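Local coordinates for protein berberine bridge enzyme-like 28 (Arabidopsis thaliana, PDB 5D79) that carries FAD as an oxidoreductase of the berberine bridge enzyme-like family and takes part in adaptation to salt stress, at residues 43-51 with 79-89. Residues are numbered along the deposited sequence; the frame is centred on the assembly and turned at random.
Sequences TVEPKVIHT and VSIITPVKASD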
loop_
_atom_site.group_PDB
_atom_site.type_symbol
_atom_site.label_atom_id
_atom_site.label_comp_id
_atom_site.label_asym_id
_atom_site.label_seq_id
_atom_site.Cartn_x
_atom_site.Cartn_y
_atom_site.Cartn_z
ATOM N N THR A 43 -30.864 -9.903 -9.530
ATOM C CA THR A 43 -31.149 -9.962 -8.101
ATOM C C THR A 43 -29.891 -10.269 -7.288
ATOM O O THR A 43 -29.092 -11.131 -7.667
ATOM C CB THR A 43 -32.238 -11.018 -7.800
ATOM O OG1 THR A 43 -33.511 -10.526 -8.240
ATOM C CG2 THR A 43 -32.316 -11.329 -6.311
ATOM N N VAL A 44 -29.709 -9.542 -6.185
ATOM C CA VAL A 44 -28.636 -9.827 -5.232
ATOM C C VAL A 44 -28.872 -11.148 -4.490
ATOM O O VAL A 44 -29.887 -11.318 -3.805
ATOM C CB VAL A 44 -28.491 -8.702 -4.194
ATOM C CG1 VAL A 44 -27.509 -9.110 -3.106
ATOM C CG2 VAL A 44 -28.044 -7.432 -4.866
ATOM N N GLU A 45 -27.922 -12.071 -4.613
ATOM C CA GLU A 45 -28.093 -13.426 -4.091
ATOM C C GLU A 45 -28.289 -13.481 -2.574
ATOM O O GLU A 45 -27.685 -12.710 -1.837
ATOM C CB GLU A 45 -26.887 -14.280 -4.488
ATOM C CG GLU A 45 -27.157 -15.772 -4.503
ATOM C CD GLU A 45 -26.076 -16.534 -5.220
ATOM O OE1 GLU A 45 -26.199 -17.771 -5.346
ATOM O OE2 GLU A 45 -25.102 -15.887 -5.658
ATOM N N PRO A 46 -29.160 -14.384 -2.106
ATOM C CA PRO A 46 -29.281 -14.612 -0.664
ATOM C C PRO A 46 -27.950 -14.967 -0.000
ATOM O O PRO A 46 -27.601 -14.361 1.008
ATOM C CB PRO A 46 -30.257 -15.788 -0.586
ATOM C CG PRO A 46 -31.117 -15.624 -1.793
ATOM C CD PRO A 46 -30.210 -15.090 -2.866
ATOM N N LYS A 47 -27.215 -15.915 -0.576
ATOM C CA LYS A 47 -26.030 -16.480 0.070
ATOM C C LYS A 47 -24.748 -15.662 -0.120
ATOM O O LYS A 47 -23.640 -16.180 0.035
ATOM C CB LYS A 47 -25.807 -17.912 -0.427
ATOM C CG LYS A 47 -25.922 -18.090 -1.937
ATOM C CD LYS A 47 -26.091 -19.565 -2.321
ATOM C CE LYS A 47 -27.470 -20.112 -1.938
ATOM N NZ LYS A 47 -27.617 -21.566 -2.258
ATOM N N VAL A 48 -24.900 -14.386 -0.454
ATOM C CA VAL A 48 -23.764 -13.468 -0.488
ATOM C C VAL A 48 -24.034 -12.295 0.463
ATOM O O VAL A 48 -23.347 -11.276 0.436
ATOM C CB VAL A 48 -23.474 -12.956 -1.921
ATOM C CG1 VAL A 48 -23.272 -14.136 -2.883
ATOM C CG2 VAL A 48 -24.585 -12.027 -2.409
ATOM N N ILE A 49 -25.044 -12.471 1.309
ATOM C CA ILE A 49 -25.404 -11.506 2.335
ATOM C C ILE A 49 -25.270 -12.146 3.714
ATOM O O ILE A 49 -26.073 -13.005 4.089
ATOM C CB ILE A 49 -26.840 -11.009 2.137
ATOM C CG1 ILE A 49 -27.031 -10.508 0.701
ATOM C CG2 ILE A 49 -27.196 -9.948 3.178
ATOM C CD1 ILE A 49 -28.454 -10.097 0.362
ATOM N N HIS A 50 -24.257 -11.727 4.470
ATOM C CA HIS A 50 -23.942 -12.343 5.761
ATOM C C HIS A 50 -24.220 -11.416 6.949
ATOM O O HIS A 50 -23.826 -10.253 6.948
ATOM C CB HIS A 50 -22.467 -12.777 5.803
ATOM C CG HIS A 50 -21.974 -13.408 4.538
ATOM N ND1 HIS A 50 -21.841 -14.773 4.387
ATOM C CD2 HIS A 50 -21.557 -12.860 3.369
ATOM C CE1 HIS A 50 -21.377 -15.038 3.178
ATOM N NE2 HIS A 50 -21.197 -13.894 2.540
ATOM N N THR A 51 -24.877 -11.939 7.978
ATOM C CA THR A 51 -24.979 -11.208 9.237
ATOM C C THR A 51 -24.601 -12.113 10.414
ATOM O O THR A 51 -24.262 -13.276 10.222
ATOM C CB THR A 51 -26.373 -10.636 9.422
ATOM O OG1 THR A 51 -26.586 -10.335 10.805
ATOM C CG2 THR A 51 -27.386 -11.643 8.957
ATOM N N VAL A 79 -22.607 -4.970 11.063
ATOM C CA VAL A 79 -23.879 -5.639 11.283
ATOM C C VAL A 79 -24.222 -6.494 10.045
ATOM O O VAL A 79 -25.129 -7.341 10.073
ATOM C CB VAL A 79 -24.979 -4.601 11.611
ATOM C CG1 VAL A 79 -25.295 -3.756 10.391
ATOM C CG2 VAL A 79 -26.211 -5.262 12.182
ATOM N N SER A 80 -23.458 -6.290 8.969
ATOM C CA SER A 80 -23.561 -7.133 7.777
ATOM C C SER A 80 -22.313 -7.066 6.874
ATOM O O SER A 80 -21.630 -6.036 6.796
ATOM C CB SER A 80 -24.821 -6.769 6.966
ATOM O OG SER A 80 -24.874 -5.393 6.630
ATOM N N ILE A 81 -22.019 -8.192 6.221
ATOM C CA ILE A 81 -21.002 -8.272 5.180
ATOM C C ILE A 81 -21.638 -8.790 3.904
ATOM O O ILE A 81 -22.380 -9.755 3.930
ATOM C CB ILE A 81 -19.838 -9.204 5.573
ATOM C CG1 ILE A 81 -19.179 -8.727 6.869
ATOM C CG2 ILE A 81 -18.814 -9.307 4.445
ATOM C CD1 ILE A 81 -18.249 -9.750 7.485
ATOM N N ILE A 82 -21.354 -8.143 2.786
ATOM C CA ILE A 82 -21.847 -8.602 1.498
ATOM C C ILE A 82 -20.653 -8.952 0.600
ATOM O O ILE A 82 -19.728 -8.149 0.436
ATOM C CB ILE A 82 -22.749 -7.537 0.813
ATOM C CG1 ILE A 82 -23.852 -7.051 1.764
ATOM C CG2 ILE A 82 -23.368 -8.088 -0.454
ATOM C CD1 ILE A 82 -23.505 -5.780 2.550
ATOM N N THR A 83 -20.660 -10.167 0.055
ATOM C CA THR A 83 -19.621 -10.607 -0.876
ATOM C C THR A 83 -20.207 -10.685 -2.286
ATOM O O THR A 83 -20.598 -11.761 -2.740
ATOM C CB THR A 83 -18.994 -12.000 -0.479
ATOM O OG1 THR A 83 -19.961 -13.057 -0.602
ATOM C CG2 THR A 83 -18.454 -11.973 0.942
ATOM N N PRO A 84 -20.264 -9.537 -2.985
ATOM C CA PRO A 84 -20.851 -9.450 -4.329
ATOM C C PRO A 84 -20.193 -10.405 -5.329
ATOM O O PRO A 84 -19.012 -10.715 -5.180
ATOM C CB PRO A 84 -20.598 -7.990 -4.724
ATOM C CG PRO A 84 -19.428 -7.562 -3.861
ATOM C CD PRO A 84 -19.638 -8.267 -2.574
ATOM N N VAL A 85 -20.946 -10.864 -6.326
ATOM C CA VAL A 85 -20.396 -11.745 -7.355
ATOM C C VAL A 85 -20.540 -11.145 -8.754
ATOM O O VAL A 85 -19.908 -11.608 -9.706
ATOM C CB VAL A 85 -21.059 -13.137 -7.328
ATOM C CG1 VAL A 85 -20.781 -13.835 -5.994
ATOM C CG2 VAL A 85 -22.557 -13.030 -7.599
ATOM N N LYS A 86 -21.367 -10.115 -8.877
ATOM C CA LYS A 86 -21.494 -9.387 -10.132
ATOM C C LYS A 86 -21.579 -7.909 -9.809
ATOM O O LYS A 86 -21.894 -7.540 -8.682
ATOM C CB LYS A 86 -22.717 -9.855 -10.930
ATOM C CG LYS A 86 -24.008 -9.859 -10.145
ATOM C CD LYS A 86 -25.101 -10.636 -10.857
ATOM C CE LYS A 86 -26.379 -10.716 -10.017
ATOM N NZ LYS A 86 -26.228 -11.523 -8.764
ATOM N N ALA A 87 -21.278 -7.065 -10.790
ATOM C CA ALA A 87 -21.279 -5.620 -10.575
ATOM C C ALA A 87 -22.604 -5.131 -10.013
ATOM O O ALA A 87 -22.623 -4.283 -9.124
ATOM C CB ALA A 87 -20.967 -4.892 -11.865
ATOM N N SER A 88 -23.704 -5.682 -10.522
ATOM C CA SER A 88 -25.045 -5.232 -10.152
ATOM C C SER A 88 -25.285 -5.305 -8.645
ATOM O O SER A 88 -26.030 -4.494 -8.093
ATOM C CB SER A 88 -26.109 -6.057 -10.883
ATOM O OG SER A 88 -26.247 -7.352 -10.309
ATOM N N ASP A 89 -24.654 -6.284 -7.997
ATOM C CA ASP A 89 -24.743 -6.446 -6.546
ATOM C C ASP A 89 -24.209 -5.230 -5.811
ATOM O O ASP A 89 -24.816 -4.772 -4.837
ATOM C CB ASP A 89 -23.971 -7.675 -6.084
ATOM C CG ASP A 89 -24.546 -8.954 -6.619
ATOM O OD1 ASP A 89 -25.474 -8.878 -7.459
ATOM O OD2 ASP A 89 -24.065 -10.035 -6.206
#
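Lys86 NZ is gripped from both segments: it donates to Thr43 O at 3.1 Å and forms a salt bridge with Asp89 OD1 at 3.0 Å. The carboxylate receives it on the syn lone pair of OD1, whereas at Thr43 the ammonium sits 34° out of the carbonyl plane. A bend at the end of the lysine chain (chi4 -67°) turns NZ into this position. The other carboxylate oxygen, Asp89 OD2, accepts Val85 N from above its plane at 3.2 Å, so the aspartate ties the start of helix 87-100 back to the preceding loop. Beside this group, Val44 CG2 packs against Asp89 CA (3.8 Å).

Farther along, strands 49-50 and 80-82 run antiparallel. His50 and Ile81 form a hydrogen-bonded pair, His50 N to Ile81 O and Ile81 N to His50 O, both 2.8 Å, and Thr83 N adds one more backbone bond, to Val48 O (2.9 Å). The His50 ring, with CG beside its own backbone N (chi1 -41°), turns its edge to Thr83, where His50 NE2 and Thr83 OG1 make a weak bond of 3.5 Å; ND1 bonds weakly to Ser56 O. Val48 CG1 and Val85 CG1 make an apolar contact at 4.0 Å.

Strand 49-50 is thus an outermost, antiparallel strand of its sheet. Backbone bonds join it to strand 80-82 of the FAD-binding PCMH-type region, while Lys86, its charge probably balanced by Asp89, links the Thr43 carbonyl to the start of helix 87-100.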